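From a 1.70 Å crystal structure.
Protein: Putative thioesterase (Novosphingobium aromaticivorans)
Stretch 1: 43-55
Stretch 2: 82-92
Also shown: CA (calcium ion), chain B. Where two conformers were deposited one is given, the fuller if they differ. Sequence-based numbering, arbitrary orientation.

Stretch 1 (43-55) LALDVAAETVGRP
Stretch 2 82-92: SGRTLAQARVA

Small side chains let a helix lie close against a strand, and this putative thioesterase gives a compact example. Helix 43-52 runs at 133° to strand 87-92, their axes approaching to 8.8 Å, and the register pairs Ala44 with Val91 (CA to CA 6.1 Å), Ala48 CA with Ala89 CA (6.6 Å) and Val52 CA with Ala87 CA (7.4 Å). Alternation in the extended strand turns Ala87, Ala89 and Val91 toward the helix and Gln88 and Arg90 away.

Val91 (chi1 t) fills the first part of the contact: Ala44 O lies 3.7 Å from Val91 CG2; Val47 (chi1 m) then meets Val91 CG1 with its CG2 at 3.8 Å, and Ala48 CB lies 4.2 Å from Val91 CG2. One turn on, Thr51 (chi1 m) returns OG1 to Val47 O at 2.8 Å, and its own O binds calcium at 2.3 Å. Val52 (chi1 t) packs CG1 on Ala87 CB at 3.6 Å. Gly53, its N still bonded to Ala49 O at 2.7 Å, is the first residue to leave helical angles, at phi/psi 85/29, where a CB would jam against the preceding carbonyl.

Extended Arg54 (-152/166; chi1 p, chi3 m) reaches the loop before the strand. Its NH1 donates to Gly83 O at 3.0 Å; NH2 bonds weakly to Arg84 O at 3.3 Å, and a water bridges NH2 to Thr85 O.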

ATOM      1  N   LEU A  43      11.280  12.242   0.353  1.00 13.68           N
ATOM      2  CA  LEU A  43      11.154  13.656   0.712  1.00 13.79           C
ATOM      3  C   LEU A  43       9.887  13.896   1.499  1.00 14.35           C
ATOM      4  O   LEU A  43       9.866  14.630   2.476  1.00 15.68           O
ATOM      5  CB  LEU A  43      11.212  14.524  -0.556  1.00 13.89           C
ATOM      6  CG  LEU A  43      12.591  14.769  -1.185  1.00 13.08           C
ATOM      7  CD1 LEU A  43      12.550  15.125  -2.682  1.00 14.09           C
ATOM      8  CD2 LEU A  43      13.349  15.852  -0.389  1.00 13.72           C
ATOM      9  N   ALA A  44       8.826  13.242   1.077  1.00 15.29           N
ATOM     10  CA  ALA A  44       7.538  13.416   1.774  1.00 15.73           C
ATOM     11  C   ALA A  44       7.673  12.881   3.206  1.00 15.44           C
ATOM     12  O   ALA A  44       7.228  13.516   4.205  1.00 15.02           O
ATOM     13  CB  ALA A  44       6.432  12.710   0.997  1.00 14.64           C
ATOM     14  N   LEU A  45       8.309  11.720   3.334  1.00 15.38           N
ATOM     15  CA  LEU A  45       8.475  11.130   4.642  1.00 16.15           C
ATOM     16  C   LEU A  45       9.426  11.906   5.522  1.00 16.23           C
ATOM     17  O   LEU A  45       9.250  11.978   6.737  1.00 17.34           O
ATOM     18  CB  LEU A  45       8.969   9.704   4.532  1.00 15.57           C
ATOM     19  CG  LEU A  45       8.114   8.683   3.775  1.00 18.33           C
ATOM     20  CD1 LEU A  45       8.884   7.351   3.725  1.00 17.69           C
ATOM     21  CD2 LEU A  45       6.751   8.538   4.437  1.00 23.14           C
ATOM     22  N   ASP A  46      10.415  12.522   4.885  0.50 16.78           N
ATOM     23  CA  ASP A  46      11.439  13.289   5.583  0.50 16.71           C
ATOM     24  C   ASP A  46      10.799  14.535   6.221  0.50 16.50           C
ATOM     25  O   ASP A  46      10.910  14.750   7.421  0.50 16.06           O
ATOM     26  CB  ASP A  46      12.581  13.681   4.624  0.50 17.28           C
ATOM     27  CG  ASP A  46      13.788  14.256   5.353  0.50 18.33           C
ATOM     28  OD1 ASP A  46      14.524  13.478   5.993  0.50 21.95           O
ATOM     29  OD2 ASP A  46      14.015  15.472   5.281  0.50 20.51           O
ATOM     30  N   VAL A  47      10.051  15.276   5.416  1.00 16.26           N
ATOM     31  CA  VAL A  47       9.426  16.541   5.866  1.00 15.09           C
ATOM     32  C   VAL A  47       8.355  16.273   6.938  1.00 14.85           C
ATOM     33  O   VAL A  47       8.181  17.058   7.874  1.00 15.12           O
ATOM     34  CB  VAL A  47       8.905  17.424   4.679  1.00 14.81           C
ATOM     35  CG1 VAL A  47      10.078  17.788   3.799  1.00 14.48           C
ATOM     36  CG2 VAL A  47       7.762  16.771   3.851  1.00 12.90           C
ATOM     37  N   ALA A  48       7.659  15.156   6.800  1.00 15.16           N
ATOM     38  CA  ALA A  48       6.626  14.745   7.773  1.00 15.29           C
ATOM     39  C   ALA A  48       7.290  14.447   9.116  1.00 15.92           C
ATOM     40  O   ALA A  48       6.871  14.963  10.153  1.00 17.16           O
ATOM     41  CB  ALA A  48       5.828  13.510   7.283  1.00 14.91           C
ATOM     42  N   ALA A  49       8.348  13.653   9.097  1.00 16.80           N
ATOM     43  CA  ALA A  49       9.045  13.294  10.349  1.00 17.28           C
ATOM     44  C   ALA A  49       9.670  14.535  10.996  1.00 18.05           C
ATOM     45  O   ALA A  49       9.634  14.721  12.220  1.00 16.70           O
ATOM     46  CB  ALA A  49      10.094  12.232  10.079  1.00 16.55           C
ATOM     47  N   GLU A  50      10.173  15.419  10.153  1.00 18.85           N
ATOM     48  CA  GLU A  50      10.869  16.632  10.629  1.00 19.64           C
ATOM     49  C   GLU A  50       9.845  17.603  11.234  1.00 18.96           C
ATOM     50  O   GLU A  50      10.091  18.280  12.241  1.00 19.65           O
ATOM     51  CB  GLU A  50      11.643  17.247   9.444  1.00 20.82           C
ATOM     52  CG  GLU A  50      13.080  17.688   9.742  1.00 27.08           C
ATOM     53  CD  GLU A  50      13.171  19.096  10.185  1.00 33.03           C
ATOM     54  OE1 GLU A  50      12.201  19.836   9.896  1.00 37.37           O
ATOM     55  OE2 GLU A  50      14.197  19.468  10.805  1.00 37.34           O
ATOM     56  N   THR A  51       8.675  17.667  10.628  1.00 18.01           N
ATOM     57  CA  THR A  51       7.620  18.557  11.123  1.00 16.97           C
ATOM     58  C   THR A  51       6.990  17.987  12.376  1.00 17.28           C
ATOM     59  O   THR A  51       6.798  18.701  13.337  1.00 17.06           O
ATOM     60  CB  THR A  51       6.531  18.746  10.078  1.00 17.54           C
ATOM     61  OG1 THR A  51       7.099  19.416   8.959  1.00 15.28           O
ATOM     62  CG2 THR A  51       5.359  19.545  10.631  1.00 15.37           C
ATOM     63  N   VAL A  52       6.733  16.689  12.401  1.00 17.06           N
ATOM     64  CA  VAL A  52       6.063  16.067  13.549  1.00 18.61           C
ATOM     65  C   VAL A  52       7.007  15.717  14.704  1.00 18.43           C
ATOM     66  O   VAL A  52       6.606  15.709  15.864  1.00 19.62           O
ATOM     67  CB  VAL A  52       5.227  14.839  13.102  1.00 18.65           C
ATOM     68  CG1 VAL A  52       4.825  14.035  14.261  1.00 21.19           C
ATOM     69  CG2 VAL A  52       3.990  15.312  12.329  1.00 21.48           C
ATOM     70  N   GLY A  53       8.241  15.377  14.380  1.00 18.71           N
ATOM     71  CA  GLY A  53       9.240  15.088  15.383  1.00 18.65           C
ATOM     72  C   GLY A  53       9.202  13.667  15.861  1.00 19.24           C
ATOM     73  O   GLY A  53       9.588  13.372  16.981  1.00 19.50           O
ATOM     74  N   ARG A  54       8.762  12.773  14.987  0.50 19.30           N
ATOM     75  CA  ARG A  54       8.784  11.361  15.304  0.50 19.41           C
ATOM     76  C   ARG A  54       8.918  10.575  14.010  0.50 18.76           C
ATOM     77  O   ARG A  54       8.739  11.110  12.914  0.50 18.68           O
ATOM     78  CB  ARG A  54       7.564  10.959  16.106  0.50 19.95           C
ATOM     79  CG  ARG A  54       6.290  11.173  15.389  0.50 21.61           C
ATOM     80  CD  ARG A  54       5.249  11.675  16.357  0.50 22.67           C
ATOM     81  NE  ARG A  54       4.888  10.690  17.361  0.50 24.51           N
ATOM     82  CZ  ARG A  54       4.020  10.934  18.335  0.50 25.91           C
ATOM     83  NH1 ARG A  54       3.458  12.137  18.428  0.50 26.09           N
ATOM     84  NH2 ARG A  54       3.715   9.992  19.212  0.50 24.88           N
ATOM     85  N   PRO A  55       9.250   9.298  14.137  1.00 18.54           N
ATOM     86  CA  PRO A  55       9.538   8.491  12.962  1.00 18.66           C
ATOM     87  C   PRO A  55       8.323   7.962  12.209  1.00 18.08           C
ATOM     88  O   PRO A  55       7.258   7.770  12.782  1.00 18.74           O
ATOM     89  CB  PRO A  55      10.360   7.316  13.523  1.00 18.54           C
ATOM     90  CG  PRO A  55      10.163   7.336  14.967  1.00 19.09           C
ATOM     91  CD  PRO A  55       9.438   8.576  15.395  1.00 19.42           C
ATOM     92  N   SER A  82      -1.708  14.734  16.358  1.00 33.06           N
ATOM     93  CA  SER A  82      -0.466  14.397  17.036  1.00 34.21           C
ATOM     94  C   SER A  82      -0.645  14.165  18.529  1.00 34.46           C
ATOM     95  O   SER A  82      -0.529  15.088  19.344  1.00 34.90           O
ATOM     96  CB  SER A  82       0.576  15.485  16.820  1.00 34.48           C
ATOM     97  OG  SER A  82       1.865  15.019  17.218  1.00 37.44           O
ATOM     98  N   GLY A  83      -0.921  12.912  18.862  1.00 34.37           N
ATOM     99  CA  GLY A  83      -1.124  12.494  20.243  1.00 34.15           C
ATOM    100  C   GLY A  83       0.030  11.679  20.772  1.00 34.15           C
ATOM    101  O   GLY A  83       1.041  11.458  20.096  1.00 34.47           O
ATOM    102  N   ARG A  84      -0.137  11.214  21.999  1.00 33.81           N
ATOM    103  CA  ARG A  84       0.884  10.443  22.654  1.00 33.63           C
ATOM    104  C   ARG A  84       1.269   9.163  21.923  1.00 33.18           C
ATOM    105  O   ARG A  84       2.421   8.735  22.008  1.00 34.33           O
ATOM    106  N   THR A  85       0.362   8.547  21.178  1.00 32.29           N
ATOM    107  CA  THR A  85       0.726   7.258  20.606  1.00 31.93           C
ATOM    108  C   THR A  85       0.981   7.304  19.102  1.00 30.77           C
ATOM    109  O   THR A  85       1.746   6.490  18.570  1.00 30.24           O
ATOM    110  CB  THR A  85      -0.366   6.207  20.865  1.00 32.28           C
ATOM    111  OG1 THR A  85      -1.339   6.249  19.831  1.00 34.75           O
ATOM    112  CG2 THR A  85      -1.054   6.430  22.198  1.00 32.61           C
ATOM    113  N   LEU A  86       0.369   8.289  18.448  1.00 28.83           N
ATOM    114  CA  LEU A  86       0.359   8.380  16.984  1.00 27.97           C
ATOM    115  C   LEU A  86       0.171   9.789  16.430  1.00 26.38           C
ATOM    116  O   LEU A  86      -0.469  10.652  17.029  1.00 25.24           O
ATOM    117  CB  LEU A  86      -0.800   7.448  16.522  1.00 28.32           C
ATOM    118  CG  LEU A  86      -1.346   7.151  15.124  1.00 30.49           C
ATOM    119  CD1 LEU A  86      -2.436   8.109  14.740  1.00 31.96           C
ATOM    120  CD2 LEU A  86      -0.264   7.065  14.065  1.00 31.13           C
ATOM    121  N   ALA A  87       0.797  10.027  15.288  1.00 24.32           N
ATOM    122  CA  ALA A  87       0.593  11.252  14.559  1.00 23.46           C
ATOM    123  C   ALA A  87       0.294  10.906  13.106  1.00 23.24           C
ATOM    124  O   ALA A  87       0.724   9.860  12.576  1.00 20.85           O
ATOM    125  CB  ALA A  87       1.804  12.176  14.670  1.00 23.38           C
ATOM    126  N   GLN A  88      -0.509  11.764  12.507  1.00 23.01           N
ATOM    127  CA  GLN A  88      -0.831  11.654  11.090  1.00 23.20           C
ATOM    128  C   GLN A  88      -0.694  12.968  10.397  1.00 22.08           C
ATOM    129  O   GLN A  88      -1.025  14.023  10.946  1.00 22.91           O
ATOM    130  CB  GLN A  88      -2.197  11.091  10.898  1.00 23.37           C
ATOM    131  CG  GLN A  88      -2.198   9.678  11.413  1.00 27.37           C
ATOM    132  CD  GLN A  88      -3.455   9.022  11.108  1.00 29.37           C
ATOM    133  OE1 GLN A  88      -4.476   9.671  11.262  1.00 35.23           O
ATOM    134  NE2 GLN A  88      -3.430   7.740  10.646  1.00 28.79           N
ATOM    135  N   ALA A  89      -0.163  12.896   9.187  1.00 19.52           N
ATOM    136  CA  ALA A  89       0.075  14.096   8.388  1.00 17.61           C
ATOM    137  C   ALA A  89      -0.237  13.823   6.937  1.00 17.22           C
ATOM    138  O   ALA A  89      -0.357  12.674   6.529  1.00 16.60           O
ATOM    139  CB  ALA A  89       1.528  14.481   8.475  1.00 17.92           C
ATOM    140  N   ARG A  90      -0.441  14.915   6.218  1.00 16.66           N
ATOM    141  CA  ARG A  90      -0.543  14.912   4.771  1.00 16.44           C
ATOM    142  C   ARG A  90       0.537  15.846   4.213  1.00 16.51           C
ATOM    143  O   ARG A  90       0.792  16.908   4.778  1.00 17.66           O
ATOM    144  CB  ARG A  90      -1.897  15.412   4.330  1.00 18.59           C
ATOM    145  CG  ARG A  90      -2.989  14.465   4.661  1.00 20.43           C
ATOM    146  CD  ARG A  90      -4.214  14.762   3.806  1.00 26.07           C
ATOM    147  NE  ARG A  90      -4.785  16.036   4.170  1.00 30.83           N
ATOM    148  CZ  ARG A  90      -6.079  16.305   4.027  1.00 34.81           C
ATOM    149  NH1 ARG A  90      -6.901  15.372   3.548  1.00 32.09           N
ATOM    150  NH2 ARG A  90      -6.553  17.487   4.399  1.00 36.22           N
ATOM    151  N   VAL A  91       1.128  15.451   3.104  1.00 16.16           N
ATOM    152  CA  VAL A  91       2.161  16.207   2.432  1.00 15.87           C
ATOM    153  C   VAL A  91       1.834  16.367   0.970  1.00 16.39           C
ATOM    154  O   VAL A  91       1.667  15.413   0.260  1.00 16.67           O
ATOM    155  CB  VAL A  91       3.563  15.567   2.531  1.00 15.70           C
ATOM    156  CG1 VAL A  91       4.603  16.471   1.826  1.00 16.22           C
ATOM    157  CG2 VAL A  91       3.964  15.296   4.011  1.00 15.66           C
ATOM    158  N   ALA A  92       1.778  17.620   0.548  1.00 15.31           N
ATOM    159  CA  ALA A  92       1.525  17.954  -0.834  1.00 15.29           C
ATOM    160  C   ALA A  92       2.814  18.454  -1.465  1.00 16.00           C
ATOM    161  O   ALA A  92       3.525  19.324  -0.906  1.00 15.80           O
ATOM    162  CB  ALA A  92       0.441  19.054  -0.952  1.00 16.36           C
TER
HETATM  163 CA    CA B 259       6.716  20.721  14.502  0.50 21.51          CA
HETATM  164  O   HOH W   1       4.242   7.102  19.147  1.00 36.19           O
HETATM  165  O   HOH W   2       4.439  20.429  14.606  1.00 43.10           O